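Long-range contact in uncharacterized protein (Pseudomonas aeruginosa UCBPP-PA14, PDB 3FD9), which is an anti-activator of the type III secretion regulon, probably acting by disrupting self-association and DNA binding of the transcriptional activator ExsA: residues G88-A94 and Q249-Q255. Residues are numbered along the deposited sequence; the frame is centred on the assembly and turned at random.
Sequences GDRVNLA and QDHFYWQ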
# COMPACT_ATOMS: atom_id res chain seq x y z
N GLY A 88 18.48 13.36 -8.64
CA GLY A 88 17.47 14.04 -9.41
C GLY A 88 16.83 13.07 -10.38
O GLY A 88 17.23 11.90 -10.46
N ASP A 89 15.83 13.53 -11.12
CA ASP A 89 15.15 12.70 -12.09
C ASP A 89 15.32 13.28 -13.48
O ASP A 89 15.50 14.48 -13.64
CB ASP A 89 13.67 12.61 -11.77
CG ASP A 89 13.42 11.96 -10.43
OD1 ASP A 89 13.64 10.73 -10.32
OD2 ASP A 89 12.98 12.67 -9.50
N ARG A 90 15.28 12.41 -14.49
CA ARG A 90 15.20 12.84 -15.87
C ARG A 90 13.73 12.74 -16.22
O ARG A 90 13.16 11.65 -16.18
CB ARG A 90 16.02 11.93 -16.77
CG ARG A 90 17.36 11.50 -16.19
CD ARG A 90 18.49 12.45 -16.55
NE ARG A 90 18.70 12.53 -18.00
CZ ARG A 90 19.70 13.20 -18.58
NH1 ARG A 90 20.59 13.84 -17.83
NH2 ARG A 90 19.81 13.22 -19.90
N VAL A 91 13.11 13.86 -16.55
CA VAL A 91 11.66 13.92 -16.65
C VAL A 91 11.19 14.33 -18.03
O VAL A 91 11.56 15.39 -18.53
CB VAL A 91 11.07 14.90 -15.63
CG1 VAL A 91 9.55 14.84 -15.69
CG2 VAL A 91 11.56 14.59 -14.23
N ASN A 92 10.37 13.49 -18.65
CA ASN A 92 9.86 13.79 -19.98
C ASN A 92 8.53 14.50 -19.90
O ASN A 92 7.50 13.87 -19.68
CB ASN A 92 9.73 12.52 -20.80
CG ASN A 92 9.35 12.80 -22.23
OD1 ASN A 92 9.30 13.96 -22.65
ND2 ASN A 92 9.09 11.75 -23.00
N LEU A 93 8.55 15.81 -20.10
CA LEU A 93 7.34 16.61 -20.01
C LEU A 93 6.37 16.34 -21.15
O LEU A 93 5.29 16.91 -21.20
CB LEU A 93 7.68 18.10 -19.94
CG LEU A 93 8.41 18.52 -18.67
CD1 LEU A 93 9.05 19.87 -18.86
CD2 LEU A 93 7.46 18.53 -17.50
N ALA A 94 6.75 15.45 -22.06
CA ALA A 94 5.79 14.95 -23.03
C ALA A 94 4.64 14.35 -22.25
O ALA A 94 3.55 14.93 -22.19
CB ALA A 94 6.43 13.92 -23.93
N GLN A 249 19.63 18.86 -9.74
CA GLN A 249 19.96 17.85 -10.73
C GLN A 249 18.77 17.26 -11.48
O GLN A 249 18.95 16.37 -12.32
CB GLN A 249 20.76 16.72 -10.09
CG GLN A 249 22.10 17.18 -9.56
CD GLN A 249 22.89 17.96 -10.59
OE1 GLN A 249 22.94 17.59 -11.76
NE2 GLN A 249 23.52 19.05 -10.15
N ASP A 250 17.57 17.73 -11.19
CA ASP A 250 16.39 17.34 -11.96
C ASP A 250 16.57 17.85 -13.38
O ASP A 250 16.79 19.04 -13.58
CB ASP A 250 15.13 17.96 -11.36
CG ASP A 250 14.54 17.12 -10.23
OD1 ASP A 250 14.77 15.90 -10.20
OD2 ASP A 250 13.83 17.70 -9.37
N HIS A 251 16.49 16.96 -14.37
CA HIS A 251 16.61 17.35 -15.77
C HIS A 251 15.29 17.15 -16.49
O HIS A 251 14.74 16.06 -16.47
CB HIS A 251 17.71 16.55 -16.46
CG HIS A 251 17.89 16.88 -17.92
ND1 HIS A 251 17.52 16.01 -18.93
CD2 HIS A 251 18.39 17.97 -18.54
CE1 HIS A 251 17.79 16.56 -20.10
NE2 HIS A 251 18.32 17.75 -19.89
N PHE A 252 14.78 18.19 -17.13
CA PHE A 252 13.55 18.07 -17.91
C PHE A 252 13.84 18.08 -19.41
O PHE A 252 14.88 18.59 -19.85
CB PHE A 252 12.58 19.21 -17.56
CG PHE A 252 12.18 19.22 -16.13
CD1 PHE A 252 11.20 18.36 -15.66
CD2 PHE A 252 12.78 20.08 -15.23
CE1 PHE A 252 10.82 18.37 -14.33
CE2 PHE A 252 12.41 20.09 -13.89
CZ PHE A 252 11.43 19.23 -13.44
N TYR A 253 12.93 17.50 -20.19
CA TYR A 253 13.11 17.44 -21.64
C TYR A 253 11.80 17.04 -22.32
O TYR A 253 10.84 16.66 -21.66
CB TYR A 253 14.25 16.48 -22.01
CG TYR A 253 13.92 15.02 -21.78
CD1 TYR A 253 13.38 14.24 -22.80
CD2 TYR A 253 14.15 14.42 -20.55
CE1 TYR A 253 13.07 12.90 -22.59
CE2 TYR A 253 13.85 13.09 -20.33
CZ TYR A 253 13.31 12.33 -21.36
OH TYR A 253 13.01 11.00 -21.16
N TRP A 254 11.77 17.13 -23.65
CA TRP A 254 10.57 16.80 -24.41
C TRP A 254 10.86 15.79 -25.52
O TRP A 254 11.80 15.95 -26.29
CB TRP A 254 9.94 18.06 -25.02
CG TRP A 254 8.70 17.77 -25.81
CD1 TRP A 254 8.63 17.30 -27.09
CD2 TRP A 254 7.35 17.92 -25.36
NE1 TRP A 254 7.31 17.15 -27.47
CE2 TRP A 254 6.51 17.52 -26.42
CE3 TRP A 254 6.77 18.36 -24.17
CZ2 TRP A 254 5.12 17.55 -26.32
CZ3 TRP A 254 5.40 18.39 -24.07
CH2 TRP A 254 4.59 17.99 -25.14
N GLN A 255 10.03 14.75 -25.61
CA GLN A 255 10.21 13.73 -26.63
C GLN A 255 8.90 13.00 -26.93
O GLN A 255 8.35 12.32 -26.06
CB GLN A 255 11.28 12.73 -26.18
CG GLN A 255 11.76 11.80 -27.28
CD GLN A 255 12.58 10.64 -26.75
OE1 GLN A 255 12.32 10.13 -25.66
NE2 GLN A 255 13.58 10.22 -27.52
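Strands 90-92 and 251-253 run side by side in the same direction, their axes 4.7 Å apart and 23° off parallel. H251 N donates to D89 O (2.8 Å), V91 N to H251 O (2.7 Å), Y253 N to V91 O (3.0 Å) and L93 N to Y253 O (2.9 Å), the staggered pattern of a parallel pair. Ahead of the strands, D250 in the m rotamer brings OD1 within 2.8 Å of D89 N, a hydrogen bond that extends the ladder through a side chain; the D89 carboxylate makes a salt bridge with R57 and accepts a hydrogen bond from W53 NE1. V91 and F252 share the buried face, with V91 CB 3.5 Å from F252 CD1, and L93 adds CD1 at 3.8 Å from F252 CB; helices 96-115 and 232-241 pack against this side. On the other face, the p rotamer of Y253 lays its ring over N92 CA, while H251 ND1 sits over the poorly ordered R90 guanidinium. At the far end, the t rotamer of N92 carries its amide to the Q255 backbone: ND2 donates to Q255 O (3.2 Å), and OD1 takes a weak hydrogen bond from Q255 N (3.1 Å). A well-aligned bond from A94 N to N92 OD1 (3.0 Å) closes an Asx turn. A94 CA then rests 3.7 Å from the centroid of the six-membered ring of W254, a CH-pi contact. The arrangement is a two-stranded parallel sheet in a mostly helical protein, joining the chain's C-terminal end to the segment that leads into helix 96-115.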